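Local coordinates for protein ubiquitin-conjugating enzyme (Plasmodium falciparum 3D7, PDB 2H2Y) that probably acts as an E2 enzyme in ubiquitin transfer, this chain being the ubiquitin-conjugating domain of a longer protein, at residues Y23-E28 with S47-W52. Numbering follows the deposited sequence.
Sequences YRIQKE and SNIRIW
Ile25 and Arg50 form the closest CA pair, 7.3 Å apart. Segment 23-28 is helical. Segment 47-52 makes a type I beta turn from Asn48 to Ile51 and runs into a strand. The contact is van der Waals packing, side chain on side chain and side chain on backbone, and is largely buried. Ile25 sits at its centre. Its CG2 lies 3.8 Å from CG1 of Ile49, and the two side chains pass in opposite directions. The same methyl lies 3.9 Å from CZ2 of Trp52. The other branch of Ile25 ends in CD1, which meets the CD and NE of Arg50; these two side chains cross at about a right angle. The Trp52 indole points its benzo edge at the helix backbone. The O of Ile25 lies in the ring plane, 3.6 Å from CZ2, while CH2 reaches C and CB of Glu28. A weak hydrogen bond from Trp52 NE1 to Ile49 O, 2.8 Å, ties the ring back to the turn. Glu28 carries its carboxylate away from the turn. There its OE1 accepts from both NE and NH2 of Arg24, a side-on salt bridge. Glu28 OE2 also accepts from the N of Ile119, at the start of helix 119-130. The contact thus packs helix 21-34 of the ubiquitin-conjugating fold against the turn leading into strand 51-57, with Trp52 also touching Leu29 and strand 40-44.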
loop_
_atom_site.group_PDB
_atom_site.type_symbol
_atom_site.label_atom_id
_atom_site.label_comp_id
_atom_site.label_asym_id
_atom_site.label_seq_id
_atom_site.Cartn_x
_atom_site.Cartn_y
_atom_site.Cartn_z
ATOM N N TYR A 23 3.584 -8.954 -13.887
ATOM C CA TYR A 23 3.274 -10.272 -13.353
ATOM C C TYR A 23 3.356 -10.242 -11.832
ATOM O O TYR A 23 2.382 -10.531 -11.140
ATOM C CB TYR A 23 4.248 -11.302 -13.918
ATOM C CG TYR A 23 4.088 -12.701 -13.349
ATOM C CD1 TYR A 23 4.609 -13.030 -12.096
ATOM C CD2 TYR A 23 3.426 -13.700 -14.070
ATOM C CE1 TYR A 23 4.481 -14.307 -11.574
ATOM C CE2 TYR A 23 3.291 -14.988 -13.557
ATOM C CZ TYR A 23 3.821 -15.282 -12.307
ATOM O OH TYR A 23 3.686 -16.547 -11.778
ATOM N N ARG A 24 4.526 -9.892 -11.314
ATOM C CA ARG A 24 4.720 -9.809 -9.874
ATOM C C ARG A 24 3.721 -8.841 -9.233
ATOM O O ARG A 24 3.204 -9.104 -8.151
ATOM C CB ARG A 24 6.152 -9.368 -9.570
ATOM C CG ARG A 24 6.416 -9.032 -8.118
ATOM C CD ARG A 24 5.928 -10.126 -7.205
ATOM N NE ARG A 24 6.227 -9.812 -5.814
ATOM C CZ ARG A 24 7.456 -9.759 -5.314
ATOM N NH1 ARG A 24 8.500 -9.997 -6.096
ATOM N NH2 ARG A 24 7.634 -9.472 -4.031
ATOM N N ILE A 25 3.450 -7.723 -9.901
ATOM C CA ILE A 25 2.504 -6.748 -9.378
ATOM C C ILE A 25 1.127 -7.386 -9.278
ATOM O O ILE A 25 0.426 -7.237 -8.275
ATOM C CB ILE A 25 2.445 -5.488 -10.282
ATOM C CG1 ILE A 25 3.674 -4.621 -10.023
ATOM C CG2 ILE A 25 1.184 -4.674 -10.005
ATOM C CD1 ILE A 25 3.850 -3.513 -11.021
ATOM N N GLN A 26 0.735 -8.099 -10.324
ATOM C CA GLN A 26 -0.560 -8.765 -10.322
ATOM C C GLN A 26 -0.614 -9.783 -9.190
ATOM O O GLN A 26 -1.621 -9.897 -8.493
ATOM C CB GLN A 26 -0.797 -9.460 -11.658
ATOM C CG GLN A 26 -1.952 -10.432 -11.647
ATOM C CD GLN A 26 -2.214 -10.995 -13.014
ATOM O OE1 GLN A 26 -2.989 -10.440 -13.781
ATOM N NE2 GLN A 26 -1.545 -12.091 -13.342
ATOM N N LYS A 27 0.478 -10.516 -8.999
ATOM C CA LYS A 27 0.513 -11.508 -7.937
ATOM C C LYS A 27 0.340 -10.796 -6.601
ATOM O O LYS A 27 -0.342 -11.299 -5.705
ATOM C CB LYS A 27 1.829 -12.286 -7.970
ATOM C CG LYS A 27 1.738 -13.649 -7.294
ATOM C CD LYS A 27 2.809 -14.605 -7.800
ATOM C CE LYS A 27 4.164 -14.318 -7.183
ATOM N NZ LYS A 27 4.140 -14.572 -5.713
ATOM N N GLU A 28 0.938 -9.612 -6.482
ATOM C CA GLU A 28 0.837 -8.819 -5.259
ATOM C C GLU A 28 -0.572 -8.286 -5.030
ATOM O O GLU A 28 -1.004 -8.146 -3.881
ATOM C CB GLU A 28 1.821 -7.656 -5.301
ATOM C CG GLU A 28 3.265 -8.090 -5.192
ATOM C CD GLU A 28 3.641 -8.537 -3.795
ATOM O OE1 GLU A 28 4.732 -9.127 -3.639
ATOM O OE2 GLU A 28 2.858 -8.290 -2.855
ATOM N N SER A 47 -6.535 0.742 -16.483
ATOM C CA SER A 47 -5.592 0.845 -17.601
ATOM C C SER A 47 -4.154 1.097 -17.136
ATOM O O SER A 47 -3.293 1.491 -17.931
ATOM C CB SER A 47 -6.002 1.958 -18.570
ATOM O OG SER A 47 -5.462 3.207 -18.166
ATOM N N ASN A 48 -3.898 0.880 -15.849
ATOM C CA ASN A 48 -2.558 1.067 -15.299
ATOM C C ASN A 48 -2.461 0.331 -13.969
ATOM O O ASN A 48 -2.797 0.889 -12.918
ATOM C CB ASN A 48 -2.263 2.551 -15.084
ATOM C CG ASN A 48 -0.812 2.804 -14.737
ATOM O OD1 ASN A 48 -0.086 1.881 -14.351
ATOM N ND2 ASN A 48 -0.379 4.058 -14.862
ATOM N N ILE A 49 -1.991 -0.913 -14.012
ATOM C CA ILE A 49 -1.892 -1.722 -12.803
ATOM C C ILE A 49 -0.791 -1.242 -11.860
ATOM O O ILE A 49 -0.775 -1.589 -10.676
ATOM C CB ILE A 49 -1.685 -3.220 -13.161
ATOM C CG1 ILE A 49 -2.070 -4.093 -11.970
ATOM C CG2 ILE A 49 -0.250 -3.483 -13.561
ATOM C CD1 ILE A 49 -2.156 -5.550 -12.304
ATOM N N ARG A 50 0.108 -0.418 -12.390
ATOM C CA ARG A 50 1.226 0.129 -11.625
ATOM C C ARG A 50 0.794 1.098 -10.525
ATOM O O ARG A 50 1.536 1.329 -9.580
ATOM C CB ARG A 50 2.197 0.863 -12.554
ATOM C CG ARG A 50 2.760 0.040 -13.702
ATOM C CD ARG A 50 3.517 -1.167 -13.197
ATOM N NE ARG A 50 4.222 -1.870 -14.265
ATOM C CZ ARG A 50 5.425 -1.533 -14.720
ATOM N NH1 ARG A 50 6.070 -0.498 -14.197
ATOM N NH2 ARG A 50 5.987 -2.235 -15.698
ATOM N N ILE A 51 -0.399 1.665 -10.638
ATOM C CA ILE A 51 -0.857 2.627 -9.639
ATOM C C ILE A 51 -1.980 2.130 -8.748
ATOM O O ILE A 51 -3.063 1.818 -9.234
ATOM C CB ILE A 51 -1.359 3.928 -10.301
ATOM C CG1 ILE A 51 -0.284 4.509 -11.216
ATOM C CG2 ILE A 51 -1.719 4.932 -9.232
ATOM C CD1 ILE A 51 -0.791 5.633 -12.082
ATOM N N TRP A 52 -1.727 2.076 -7.445
ATOM C CA TRP A 52 -2.743 1.642 -6.489
ATOM C C TRP A 52 -3.003 2.750 -5.470
ATOM O O TRP A 52 -2.139 3.584 -5.200
ATOM C CB TRP A 52 -2.294 0.419 -5.686
ATOM C CG TRP A 52 -1.970 -0.825 -6.432
ATOM C CD1 TRP A 52 -1.883 -0.987 -7.784
ATOM C CD2 TRP A 52 -1.592 -2.076 -5.848
ATOM N NE1 TRP A 52 -1.465 -2.264 -8.078
ATOM C CE2 TRP A 52 -1.279 -2.954 -6.908
ATOM C CE3 TRP A 52 -1.481 -2.540 -4.528
ATOM C CZ2 TRP A 52 -0.860 -4.274 -6.688
ATOM C CZ3 TRP A 52 -1.064 -3.851 -4.310
ATOM C CH2 TRP A 52 -0.759 -4.702 -5.388
#